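Local structure of amine Dehydrogenase (Pseudomonas putida, 1JMX) at residues Glu255-Gly260 and Arg276-Asp281. The protein forms the beta-propeller subunit of an amine dehydrogenase, a heme c-containing enzyme complex that probably oxidises primary amines to aldehydes. Sequence-based numbering, arbitrary orientation.
Sequences ELYFTG and RLAKYD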
ATOM      1  N   GLU B 255     -11.796  18.530  -7.340  1.00 21.03           N
ATOM      2  CA  GLU B 255     -10.515  18.238  -6.694  1.00 18.63           C
ATOM      3  C   GLU B 255     -10.765  18.060  -5.193  1.00 19.16           C
ATOM      4  O   GLU B 255     -11.832  18.420  -4.681  1.00 19.57           O
ATOM      5  CB  GLU B 255      -9.516  19.378  -6.914  1.00 16.91           C
ATOM      6  CG  GLU B 255      -9.970  20.732  -6.374  1.00 18.39           C
ATOM      7  CD  GLU B 255      -8.922  21.831  -6.521  1.00 18.50           C
ATOM      8  OE1 GLU B 255      -9.293  23.018  -6.418  1.00 19.96           O
ATOM      9  OE2 GLU B 255      -7.728  21.524  -6.717  1.00 21.14           O
ATOM     10  N   LEU B 256      -9.777  17.522  -4.487  1.00 18.51           N
ATOM     11  CA  LEU B 256      -9.905  17.300  -3.056  1.00 16.54           C
ATOM     12  C   LEU B 256      -9.275  18.405  -2.219  1.00 15.67           C
ATOM     13  O   LEU B 256      -8.312  19.047  -2.646  1.00 14.63           O
ATOM     14  CB  LEU B 256      -9.278  15.963  -2.664  1.00 16.42           C
ATOM     15  CG  LEU B 256      -9.813  14.673  -3.290  1.00 16.84           C
ATOM     16  CD1 LEU B 256      -9.002  13.500  -2.746  1.00 18.52           C
ATOM     17  CD2 LEU B 256     -11.300  14.491  -2.990  1.00 16.18           C
ATOM     18  N   TYR B 257      -9.855  18.617  -1.033  1.00 16.29           N
ATOM     19  CA  TYR B 257      -9.392  19.597  -0.043  1.00 15.01           C
ATOM     20  C   TYR B 257      -9.353  18.850   1.295  1.00 14.83           C
ATOM     21  O   TYR B 257     -10.239  18.044   1.580  1.00 14.08           O
ATOM     22  CB  TYR B 257     -10.368  20.779   0.089  1.00 15.12           C
ATOM     23  CG  TYR B 257     -10.664  21.511  -1.200  1.00 17.02           C
ATOM     24  CD1 TYR B 257     -11.964  21.590  -1.686  1.00 17.21           C
ATOM     25  CD2 TYR B 257      -9.636  22.074  -1.960  1.00 17.80           C
ATOM     26  CE1 TYR B 257     -12.242  22.198  -2.899  1.00 18.21           C
ATOM     27  CE2 TYR B 257      -9.899  22.690  -3.175  1.00 20.46           C
ATOM     28  CZ  TYR B 257     -11.210  22.744  -3.641  1.00 19.66           C
ATOM     29  OH  TYR B 257     -11.485  23.335  -4.851  1.00 21.65           O
ATOM     30  N   PHE B 258      -8.308  19.071   2.086  1.00 13.18           N
ATOM     31  CA  PHE B 258      -8.195  18.424   3.392  1.00 13.89           C
ATOM     32  C   PHE B 258      -8.857  19.270   4.482  1.00 12.92           C
ATOM     33  O   PHE B 258      -9.573  18.751   5.339  1.00 13.49           O
ATOM     34  CB  PHE B 258      -6.733  18.146   3.734  1.00 13.06           C
ATOM     35  CG  PHE B 258      -6.265  16.780   3.317  1.00 13.89           C
ATOM     36  CD1 PHE B 258      -7.073  15.955   2.533  1.00 14.29           C
ATOM     37  CD2 PHE B 258      -5.017  16.313   3.716  1.00 14.14           C
ATOM     38  CE1 PHE B 258      -6.643  14.680   2.154  1.00 15.44           C
ATOM     39  CE2 PHE B 258      -4.572  15.037   3.344  1.00 15.52           C
ATOM     40  CZ  PHE B 258      -5.387  14.221   2.563  1.00 14.40           C
ATOM     41  N   THR B 259      -8.597  20.574   4.443  1.00 12.98           N
ATOM     42  CA  THR B 259      -9.179  21.508   5.395  1.00 12.38           C
ATOM     43  C   THR B 259      -9.811  22.681   4.653  1.00 14.06           C
ATOM     44  O   THR B 259      -9.463  22.979   3.502  1.00 12.11           O
ATOM     45  CB  THR B 259      -8.149  22.073   6.383  1.00 11.40           C
ATOM     46  OG1 THR B 259      -7.168  22.825   5.670  1.00 11.60           O
ATOM     47  CG2 THR B 259      -7.475  20.969   7.161  1.00  8.81           C
ATOM     48  N   GLY B 260     -10.750  23.335   5.330  1.00 13.67           N
ATOM     49  CA  GLY B 260     -11.429  24.474   4.760  1.00 13.38           C
ATOM     50  C   GLY B 260     -11.966  25.345   5.866  1.00 13.14           C
ATOM     51  O   GLY B 260     -12.465  24.834   6.859  1.00 14.44           O
ATOM     52  N   ARG B 276      -4.215  22.641  -4.426  1.00 15.87           N
ATOM     53  CA  ARG B 276      -4.521  24.004  -4.852  1.00 15.95           C
ATOM     54  C   ARG B 276      -5.251  24.667  -3.691  1.00 15.60           C
ATOM     55  O   ARG B 276      -5.830  23.987  -2.846  1.00 16.50           O
ATOM     56  CB  ARG B 276      -5.456  24.029  -6.068  1.00 16.40           C
ATOM     57  CG  ARG B 276      -4.799  23.764  -7.407  1.00 17.33           C
ATOM     58  CD  ARG B 276      -5.608  24.396  -8.537  1.00 17.42           C
ATOM     59  NE  ARG B 276      -7.037  24.118  -8.407  1.00 19.06           N
ATOM     60  CZ  ARG B 276      -7.977  24.607  -9.212  1.00 20.04           C
ATOM     61  NH1 ARG B 276      -7.647  25.402 -10.222  1.00 19.90           N
ATOM     62  NH2 ARG B 276      -9.254  24.334  -8.987  1.00 20.31           N
ATOM     63  N   LEU B 277      -5.201  25.990  -3.636  1.00 15.71           N
ATOM     64  CA  LEU B 277      -5.910  26.732  -2.605  1.00 15.74           C
ATOM     65  C   LEU B 277      -7.113  27.295  -3.362  1.00 15.89           C
ATOM     66  O   LEU B 277      -6.940  28.072  -4.293  1.00 17.79           O
ATOM     67  CB  LEU B 277      -5.042  27.880  -2.076  1.00 16.32           C
ATOM     68  CG  LEU B 277      -5.244  28.446  -0.658  1.00 18.00           C
ATOM     69  CD1 LEU B 277      -4.592  29.821  -0.582  1.00 17.28           C
ATOM     70  CD2 LEU B 277      -6.706  28.562  -0.283  1.00 17.42           C
ATOM     71  N   ALA B 278      -8.320  26.874  -3.007  1.00 15.33           N
ATOM     72  CA  ALA B 278      -9.506  27.364  -3.699  1.00 15.51           C
ATOM     73  C   ALA B 278     -10.348  28.298  -2.841  1.00 17.32           C
ATOM     74  O   ALA B 278     -10.477  28.111  -1.634  1.00 17.55           O
ATOM     75  CB  ALA B 278     -10.341  26.213  -4.208  1.00 15.43           C
ATOM     76  N   LYS B 279     -10.953  29.278  -3.501  1.00 17.09           N
ATOM     77  CA  LYS B 279     -11.784  30.293  -2.870  1.00 17.29           C
ATOM     78  C   LYS B 279     -13.186  30.120  -3.434  1.00 17.47           C
ATOM     79  O   LYS B 279     -13.375  30.221  -4.641  1.00 18.05           O
ATOM     80  CB  LYS B 279     -11.226  31.673  -3.237  1.00 18.26           C
ATOM     81  CG  LYS B 279     -11.857  32.840  -2.541  1.00 18.71           C
ATOM     82  CD  LYS B 279     -11.042  34.091  -2.823  1.00 20.61           C
ATOM     83  CE  LYS B 279     -11.721  35.324  -2.245  1.00 21.85           C
ATOM     84  NZ  LYS B 279     -10.891  36.550  -2.389  1.00 23.86           N
ATOM     85  N   TYR B 280     -14.152  29.809  -2.575  1.00 17.28           N
ATOM     86  CA  TYR B 280     -15.523  29.601  -3.022  1.00 18.64           C
ATOM     87  C   TYR B 280     -16.537  30.585  -2.480  1.00 20.79           C
ATOM     88  O   TYR B 280     -16.396  31.105  -1.372  1.00 21.87           O
ATOM     89  CB  TYR B 280     -16.007  28.201  -2.655  1.00 16.82           C
ATOM     90  CG  TYR B 280     -15.406  27.123  -3.492  1.00 15.94           C
ATOM     91  CD1 TYR B 280     -14.151  26.602  -3.190  1.00 14.97           C
ATOM     92  CD2 TYR B 280     -16.072  26.637  -4.605  1.00 14.56           C
ATOM     93  CE1 TYR B 280     -13.571  25.626  -3.983  1.00 15.50           C
ATOM     94  CE2 TYR B 280     -15.503  25.661  -5.407  1.00 16.10           C
ATOM     95  CZ  TYR B 280     -14.250  25.161  -5.092  1.00 16.25           C
ATOM     96  OH  TYR B 280     -13.673  24.219  -5.898  1.00 16.00           O
ATOM     97  N   ASP B 281     -17.606  30.760  -3.249  1.00 21.62           N
ATOM     98  CA  ASP B 281     -18.709  31.623  -2.878  1.00 22.30           C
ATOM     99  C   ASP B 281     -19.757  30.639  -2.367  1.00 22.33           C
ATOM    100  O   ASP B 281     -20.267  29.836  -3.139  1.00 21.39           O
ATOM    101  CB  ASP B 281     -19.231  32.347  -4.120  1.00 23.97           C
ATOM    102  CG  ASP B 281     -20.238  33.417  -3.791  1.00 24.22           C
ATOM    103  OD1 ASP B 281     -21.257  33.109  -3.137  1.00 22.76           O
ATOM    104  OD2 ASP B 281     -20.004  34.573  -4.195  1.00 25.98           O
TER
HETATM  105  O   HOH W   1      -6.412  20.355  -4.023  1.00 23.44           O
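In one four-stranded antiparallel blade of the beta-propeller, the chain entering the blade's first strand, 257-262, packs against strand 276-281, two places away in strand order. Glu255 reaches across first. Its CG sits in the crowded position between backbone N and carbonyl carbon (chi1 60°), and the rest of the chain runs out extended to cross the Arg276 side chain at about a right angle. Arg276, bent at chi3, grips the carboxylate side-on: Arg276 NH2 donates to Glu255 OE1 at 2.9 Å, and Arg276 NE to Glu255 OE2 at 3.2 Å. The match is not coplanar, since the carboxylate and guanidinium planes stand 57° apart and NH2 meets OE1 from well above the carboxylate plane. The carbonyl O of Leu256 accepts a hydrogen bond from a water that also donates to Glu255 OE2 and accepts from Arg276 N, so that one water bridges both segments and the carboxylate. Buried Tyr257 then brings the phenol end of its ring against the Ala278 methyl, with Tyr257 CZ 3.6 Å from Ala278 CB, while Tyr257 OH donates to Glu255 OE1 at 2.7 Å. Glu255 OE1 thus accepts from both Arg276 NH2 and the Tyr257 hydroxyl. An alanine in place of Glu255 would remove the carboxylate that joins Arg276 to Tyr257, and would probably loosen both groups. Tip to tip with Tyr257 comes Tyr280, their ring planes 72° apart and the two OH atoms separated by 2.6 Å.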